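Local coordinates for CG8862 (Drosophila melanogaster, PDB 3ISM), which probably cleaves DNA and RNA as a magnesium-dependent mitochondrial endonuclease of the non-specific DNA/RNA nuclease family, at residues E79-P83 against F84-Q88. Numbering follows the deposited sequence. Where two conformers were deposited one is given.
Sequences ESIHP and FFRSQ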
loop_
_atom_site.group_PDB
_atom_site.type_symbol
_atom_site.label_atom_id
_atom_site.label_comp_id
_atom_site.label_asym_id
_atom_site.label_seq_id
_atom_site.Cartn_x
_atom_site.Cartn_y
_atom_site.Cartn_z
ATOM N N GLU B 79 19.950 5.195 -10.205
ATOM C CA GLU B 79 19.654 6.038 -11.359
ATOM C C GLU B 79 18.812 5.315 -12.397
ATOM O O GLU B 79 18.319 5.923 -13.345
ATOM C CB GLU B 79 20.954 6.551 -11.993
ATOM C CG GLU B 79 21.600 7.684 -11.214
ATOM C CD GLU B 79 23.065 7.879 -11.547
ATOM O OE1 GLU B 79 23.594 7.147 -12.413
ATOM O OE2 GLU B 79 23.695 8.763 -10.928
ATOM N N SER B 80 18.647 4.012 -12.228
ATOM C CA SER B 80 17.748 3.286 -13.114
ATOM C C SER B 80 16.284 3.447 -12.672
ATOM O O SER B 80 15.385 2.987 -13.379
ATOM C CB SER B 80 18.124 1.813 -13.179
ATOM O OG SER B 80 17.710 1.162 -11.999
ATOM N N ILE B 81 16.047 4.096 -11.523
ATOM C CA ILE B 81 14.671 4.425 -11.064
ATOM C C ILE B 81 14.326 5.868 -11.484
ATOM O O ILE B 81 15.165 6.775 -11.354
ATOM C CB ILE B 81 14.505 4.328 -9.507
ATOM C CG1 ILE B 81 15.044 3.000 -8.930
ATOM C CG2 ILE B 81 13.053 4.556 -9.085
ATOM C CD1 ILE B 81 14.273 1.787 -9.340
ATOM N N HIS B 82 13.107 6.077 -11.989
ATOM C CA HIS B 82 12.630 7.418 -12.371
ATOM C C HIS B 82 12.799 8.360 -11.158
ATOM O O HIS B 82 12.514 7.958 -10.031
ATOM C CB HIS B 82 11.151 7.330 -12.836
ATOM C CG HIS B 82 10.594 8.610 -13.395
ATOM N ND1 HIS B 82 10.229 9.679 -12.602
ATOM C CD2 HIS B 82 10.326 8.984 -14.671
ATOM C CE1 HIS B 82 9.785 10.664 -13.365
ATOM N NE2 HIS B 82 9.830 10.268 -14.624
ATOM N N PRO B 83 13.295 9.597 -11.381
ATOM C CA PRO B 83 13.541 10.551 -10.282
ATOM C C PRO B 83 12.380 10.766 -9.292
ATOM O O PRO B 83 12.637 11.036 -8.109
ATOM C CB PRO B 83 13.901 11.849 -11.009
ATOM C CG PRO B 83 14.513 11.378 -12.296
ATOM C CD PRO B 83 13.704 10.156 -12.684
ATOM N N PHE B 84 11.135 10.594 -9.742
ATOM C CA PHE B 84 9.960 10.793 -8.875
ATOM C C PHE B 84 9.918 9.762 -7.779
ATOM O O PHE B 84 9.348 10.003 -6.726
ATOM C CB PHE B 84 8.646 10.649 -9.664
ATOM C CG PHE B 84 8.307 11.831 -10.543
ATOM C CD1 PHE B 84 9.196 12.893 -10.717
ATOM C CD2 PHE B 84 7.110 11.841 -11.245
ATOM C CE1 PHE B 84 8.871 13.973 -11.559
ATOM C CE2 PHE B 84 6.775 12.882 -12.078
ATOM C CZ PHE B 84 7.654 13.963 -12.242
ATOM N N PHE B 85 10.504 8.588 -8.027
ATOM C CA PHE B 85 10.304 7.455 -7.104
ATOM C C PHE B 85 11.575 6.975 -6.405
ATOM O O PHE B 85 11.560 5.924 -5.765
ATOM C CB PHE B 85 9.635 6.282 -7.833
ATOM C CG PHE B 85 8.537 6.705 -8.771
ATOM C CD1 PHE B 85 7.411 7.380 -8.293
ATOM C CD2 PHE B 85 8.632 6.433 -10.131
ATOM C CE1 PHE B 85 6.401 7.792 -9.167
ATOM C CE2 PHE B 85 7.616 6.835 -11.015
ATOM C CZ PHE B 85 6.506 7.513 -10.533
ATOM N N ARG B 86 12.656 7.747 -6.528
ATOM C CA ARG B 86 13.936 7.411 -5.893
ATOM C C ARG B 86 14.008 7.862 -4.455
ATOM O O ARG B 86 13.740 9.027 -4.164
ATOM C CB ARG B 86 15.064 8.136 -6.576
ATOM C CG ARG B 86 15.662 7.438 -7.727
ATOM C CD ARG B 86 16.670 8.353 -8.386
ATOM N NE ARG B 86 16.570 8.233 -9.832
ATOM C CZ ARG B 86 17.238 8.984 -10.693
ATOM N NH1 ARG B 86 18.076 9.915 -10.260
ATOM N NH2 ARG B 86 17.072 8.775 -11.992
ATOM N N SER B 87 14.412 6.975 -3.558
ATOM C CA SER B 87 14.876 7.439 -2.254
ATOM C C SER B 87 16.284 8.033 -2.381
ATOM O O SER B 87 17.085 7.626 -3.255
ATOM C CB SER B 87 14.840 6.331 -1.202
ATOM O OG SER B 87 15.559 5.188 -1.638
ATOM N N GLN B 88 16.563 9.010 -1.517
ATOM C CA GLN B 88 17.838 9.695 -1.487
ATOM C C GLN B 88 18.407 9.665 -0.077
ATOM O O GLN B 88 17.666 9.538 0.901
ATOM C CB GLN B 88 17.667 11.144 -1.963
ATOM C CG GLN B 88 17.140 11.281 -3.409
ATOM C CD GLN B 88 18.224 11.010 -4.467
ATOM O OE1 GLN B 88 19.422 11.023 -4.169
ATOM N NE2 GLN B 88 17.798 10.779 -5.709
#
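R86 folds back over the turn before it to grip I81 O side-on. Its CB passes 4.1 Å from P83 O, and CG packs 3.8 Å from I81 CB. A bend about CG-CD (chi3 -140°) puts CD 3.7 Å from I81 O and brings that oxygen into the guanidinium plane, where R86 NH2 (2.8 Å) and R86 NE (modelled at a notably short 2.5 Å) both donate. P83 CG covers one face and E79 CA the other, while NH1 bonds Q77 OE1. With an alanine here, I81 O would probably lose both donors and a gap would open between P83 and E79. F85 N donates to H82 O (2.9 Å), and F84 N makes a nearly straight bond (167°) to H82 ND1. A chi1 of -174° swings the H82 ring away from its backbone N, laying H82 CE1 over the F84 face, 3.4 Å from F84 CG, in a T-shaped pair. H82, F84 and F85 form an aromatic cluster packed by L238 (at H82) and E232 (at both phenylalanines) of the second subunit; I235 of the CG4930 chain meets P83 and R86. The H82-F85 hydrogen bond defines a beta-turn with proline second, in the loop joining helices 59-62 and 89-92.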